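Local atomic coordinates of putative Glycosidase (Bacteroides thetaiotaomicron, PDB entry 3R67), a protein that is a putative glycosidase, probably with the five-bladed beta-propeller fold of its family of carbohydrate-active proteins. Residues A[25-30]-A[344-349]. Sequence-based numbering, arbitrary orientation.
Sequences PIVSPD and SRVAVA
I26 and V27 together stand opposite the single residue V346, a classic beta bulge and a worked example of how a segment from near the start of a chain can be added to the outermost strand of a sheet formed near its end. In this propeller-like fold the strand is 345-351, at the edge of a three-stranded antiparallel sheet, and the loop 25-30 pairs with it through a single antiparallel bridge. At the bulge the carbonyl oxygen of V346 receives I26 N at 2.9 Å, with a weak second bond from V27 N; in return V346 N donates to V27 O, 162° at the hydrogen.

The tight part is apolar. V27 and V346 run alongside each other in the same direction, CB to CB at 3.8 Å. With CG1 of I26 set between its own backbone N and carbonyl carbon (chi1 63°), CG1 and CD1 both reach CG1 of V346, leaving CG2 to meet V348 CG1 at 3.8 Å. Y338 of strand 334-341 touches both I26 and V348, while T51 and P54 of strand 50-59 pack on V27 and V346 respectively.

Towards R345 the contact is more open and hydrated. P25 CB rests beside R345 CB, and the arginine chain, bent at chi2 (-64°), runs past S28. A water bridges S28 OG and R345 NE, accepting from the latter. NH1 donates to S344 O at 3.1 Å; that oxygen lies in the guanidinium plane, but NH1 stands well above the carbonyl plane. Packing is still close here: the P29 side chain runs roughly perpendicular to that of R345, its CD over one guanidinium face, offset toward the rim and 3.2 Å from NH1.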
ATOM      1  N   PRO A  25       5.669 -16.677  -6.451  1.00 17.52           N
ATOM      2  CA  PRO A  25       4.610 -15.665  -6.203  1.00 14.84           C
ATOM      3  C   PRO A  25       3.328 -16.292  -5.692  1.00 17.04           C
ATOM      4  O   PRO A  25       2.963 -17.395  -6.068  1.00 18.13           O
ATOM      5  CB  PRO A  25       4.393 -15.033  -7.582  1.00 16.40           C
ATOM      6  CG  PRO A  25       4.773 -16.099  -8.560  1.00 21.41           C
ATOM      7  CD  PRO A  25       5.853 -16.929  -7.898  1.00 18.60           C
ATOM      8  N   ILE A  26       2.651 -15.582  -4.818  1.00 12.11           N
ATOM      9  CA  ILE A  26       1.370 -16.045  -4.312  1.00 11.11           C
ATOM     10  C   ILE A  26       0.250 -15.667  -5.331  1.00 13.59           C
ATOM     11  O   ILE A  26      -0.768 -16.339  -5.361  1.00 15.68           O
ATOM     12  CB  ILE A  26       1.064 -15.516  -2.884  1.00 13.21           C
ATOM     13  CG1 ILE A  26       0.955 -13.975  -2.821  1.00 11.86           C
ATOM     14  CG2 ILE A  26       2.113 -16.032  -1.898  1.00 14.62           C
ATOM     15  CD1 ILE A  26       0.127 -13.446  -1.679  1.00 10.58           C
ATOM     16  N   VAL A  27       0.426 -14.602  -6.137  1.00  8.44           N
ATOM     17  CA  VAL A  27      -0.533 -14.150  -7.157  1.00  8.61           C
ATOM     18  C   VAL A  27       0.252 -13.801  -8.418  1.00 13.65           C
ATOM     19  O   VAL A  27       1.245 -13.077  -8.358  1.00 15.52           O
ATOM     20  CB  VAL A  27      -1.459 -12.963  -6.718  1.00 12.19           C
ATOM     21  CG1 VAL A  27      -2.532 -12.681  -7.781  1.00 13.16           C
ATOM     22  CG2 VAL A  27      -2.140 -13.236  -5.380  1.00 10.95           C
ATOM     23  N   SER A  28      -0.206 -14.313  -9.549  1.00 12.18           N
ATOM     24  CA  SER A  28       0.363 -14.131 -10.891  1.00 13.46           C
ATOM     25  C   SER A  28      -0.745 -13.799 -11.871  1.00 19.27           C
ATOM     26  O   SER A  28      -1.881 -14.126 -11.566  1.00 19.48           O
ATOM     27  CB  SER A  28       1.117 -15.391 -11.343  1.00 15.79           C
ATOM     28  OG  SER A  28       2.179 -15.735 -10.476  1.00 15.77           O
ATOM     29  N   PRO A  29      -0.476 -13.166 -13.047  1.00 17.70           N
ATOM     30  CA  PRO A  29      -1.563 -12.910 -13.996  1.00 17.78           C
ATOM     31  C   PRO A  29      -2.244 -14.204 -14.483  1.00 23.42           C
ATOM     32  O   PRO A  29      -1.606 -15.252 -14.606  1.00 24.51           O
ATOM     33  CB  PRO A  29      -0.868 -12.199 -15.167  1.00 19.45           C
ATOM     34  CG  PRO A  29       0.412 -11.793 -14.682  1.00 23.29           C
ATOM     35  CD  PRO A  29       0.814 -12.696 -13.582  1.00 18.67           C
ATOM     36  N   ASP A  30      -3.554 -14.124 -14.711  1.00 17.79           N
ATOM     37  CA  ASP A  30      -4.367 -15.202 -15.246  1.00 17.40           C
ATOM     38  C   ASP A  30      -5.060 -14.664 -16.490  1.00 20.84           C
ATOM     39  O   ASP A  30      -5.872 -13.742 -16.392  1.00 19.07           O
ATOM     40  CB  ASP A  30      -5.359 -15.742 -14.194  1.00 17.82           C
ATOM     41  CG  ASP A  30      -6.035 -17.057 -14.561  1.00 25.62           C
ATOM     42  OD1 ASP A  30      -6.226 -17.314 -15.774  1.00 26.84           O
ATOM     43  OD2 ASP A  30      -6.437 -17.803 -13.628  1.00 31.02           O
ATOM     44  N   SER A 344       4.599  -6.826 -11.335  1.00 20.98           N
ATOM     45  CA  SER A 344       4.128  -7.992 -12.118  1.00 20.68           C
ATOM     46  C   SER A 344       3.547  -9.129 -11.277  1.00 23.09           C
ATOM     47  O   SER A 344       2.619  -9.796 -11.731  1.00 23.55           O
ATOM     48  CB  SER A 344       5.283  -8.574 -12.932  1.00 23.44           C
ATOM     49  OG  SER A 344       5.749  -7.643 -13.896  1.00 27.31           O
ATOM     50  N   ARG A 345       4.093  -9.370 -10.085  1.00 18.79           N
ATOM     51  CA  ARG A 345       3.666 -10.462  -9.204  1.00 16.32           C
ATOM     52  C   ARG A 345       3.397  -9.960  -7.780  1.00 15.19           C
ATOM     53  O   ARG A 345       3.747  -8.834  -7.437  1.00 13.82           O
ATOM     54  CB  ARG A 345       4.746 -11.580  -9.160  1.00 13.59           C
ATOM     55  CG  ARG A 345       5.155 -12.218 -10.491  1.00 20.82           C
ATOM     56  CD  ARG A 345       4.029 -12.975 -11.186  1.00 31.61           C
ATOM     57  NE  ARG A 345       4.459 -13.567 -12.458  1.00 30.97           N
ATOM     58  CZ  ARG A 345       4.374 -12.968 -13.644  1.00 42.27           C
ATOM     59  NH1 ARG A 345       3.863 -11.745 -13.745  1.00 29.19           N
ATOM     60  NH2 ARG A 345       4.779 -13.592 -14.736  1.00 30.88           N
ATOM     61  N   VAL A 346       2.753 -10.805  -6.970  1.00 10.49           N
ATOM     62  CA  VAL A 346       2.490 -10.579  -5.541  1.00  9.19           C
ATOM     63  C   VAL A 346       3.281 -11.623  -4.789  1.00 11.29           C
ATOM     64  O   VAL A 346       3.250 -12.788  -5.162  1.00  9.68           O
ATOM     65  CB  VAL A 346       0.987 -10.578  -5.134  1.00 11.77           C
ATOM     66  CG1 VAL A 346       0.822 -10.322  -3.631  1.00 11.18           C
ATOM     67  CG2 VAL A 346       0.192  -9.550  -5.927  1.00 11.12           C
ATOM     68  N   ALA A 347       4.002 -11.213  -3.746  1.00  8.35           N
ATOM     69  CA  ALA A 347       4.783 -12.154  -2.935  1.00  6.89           C
ATOM     70  C   ALA A 347       4.596 -11.845  -1.447  1.00  9.22           C
ATOM     71  O   ALA A 347       4.054 -10.800  -1.085  1.00  5.67           O
ATOM     72  CB  ALA A 347       6.263 -12.103  -3.328  1.00  7.08           C
ATOM     73  N   VAL A 348       5.014 -12.783  -0.588  1.00  8.54           N
ATOM     74  CA  VAL A 348       4.929 -12.656   0.866  1.00  8.02           C
ATOM     75  C   VAL A 348       6.324 -12.940   1.486  1.00 13.38           C
ATOM     76  O   VAL A 348       7.114 -13.727   0.954  1.00 12.50           O
ATOM     77  CB  VAL A 348       3.812 -13.592   1.471  1.00 11.69           C
ATOM     78  CG1 VAL A 348       4.086 -15.080   1.209  1.00 11.94           C
ATOM     79  CG2 VAL A 348       3.597 -13.338   2.965  1.00 11.20           C
ATOM     80  N   ALA A 349       6.612 -12.236   2.587  1.00 11.43           N
ATOM     81  CA  ALA A 349       7.745 -12.397   3.496  1.00 11.27           C
ATOM     82  C   ALA A 349       7.180 -12.591   4.905  1.00 16.01           C
ATOM     83  O   ALA A 349       6.126 -12.027   5.217  1.00 12.76           O
ATOM     84  CB  ALA A 349       8.702 -11.216   3.414  1.00 11.31           C
TER
HETATM   85  O   HOH W   1       4.657 -16.674 -11.913  1.00 30.48           O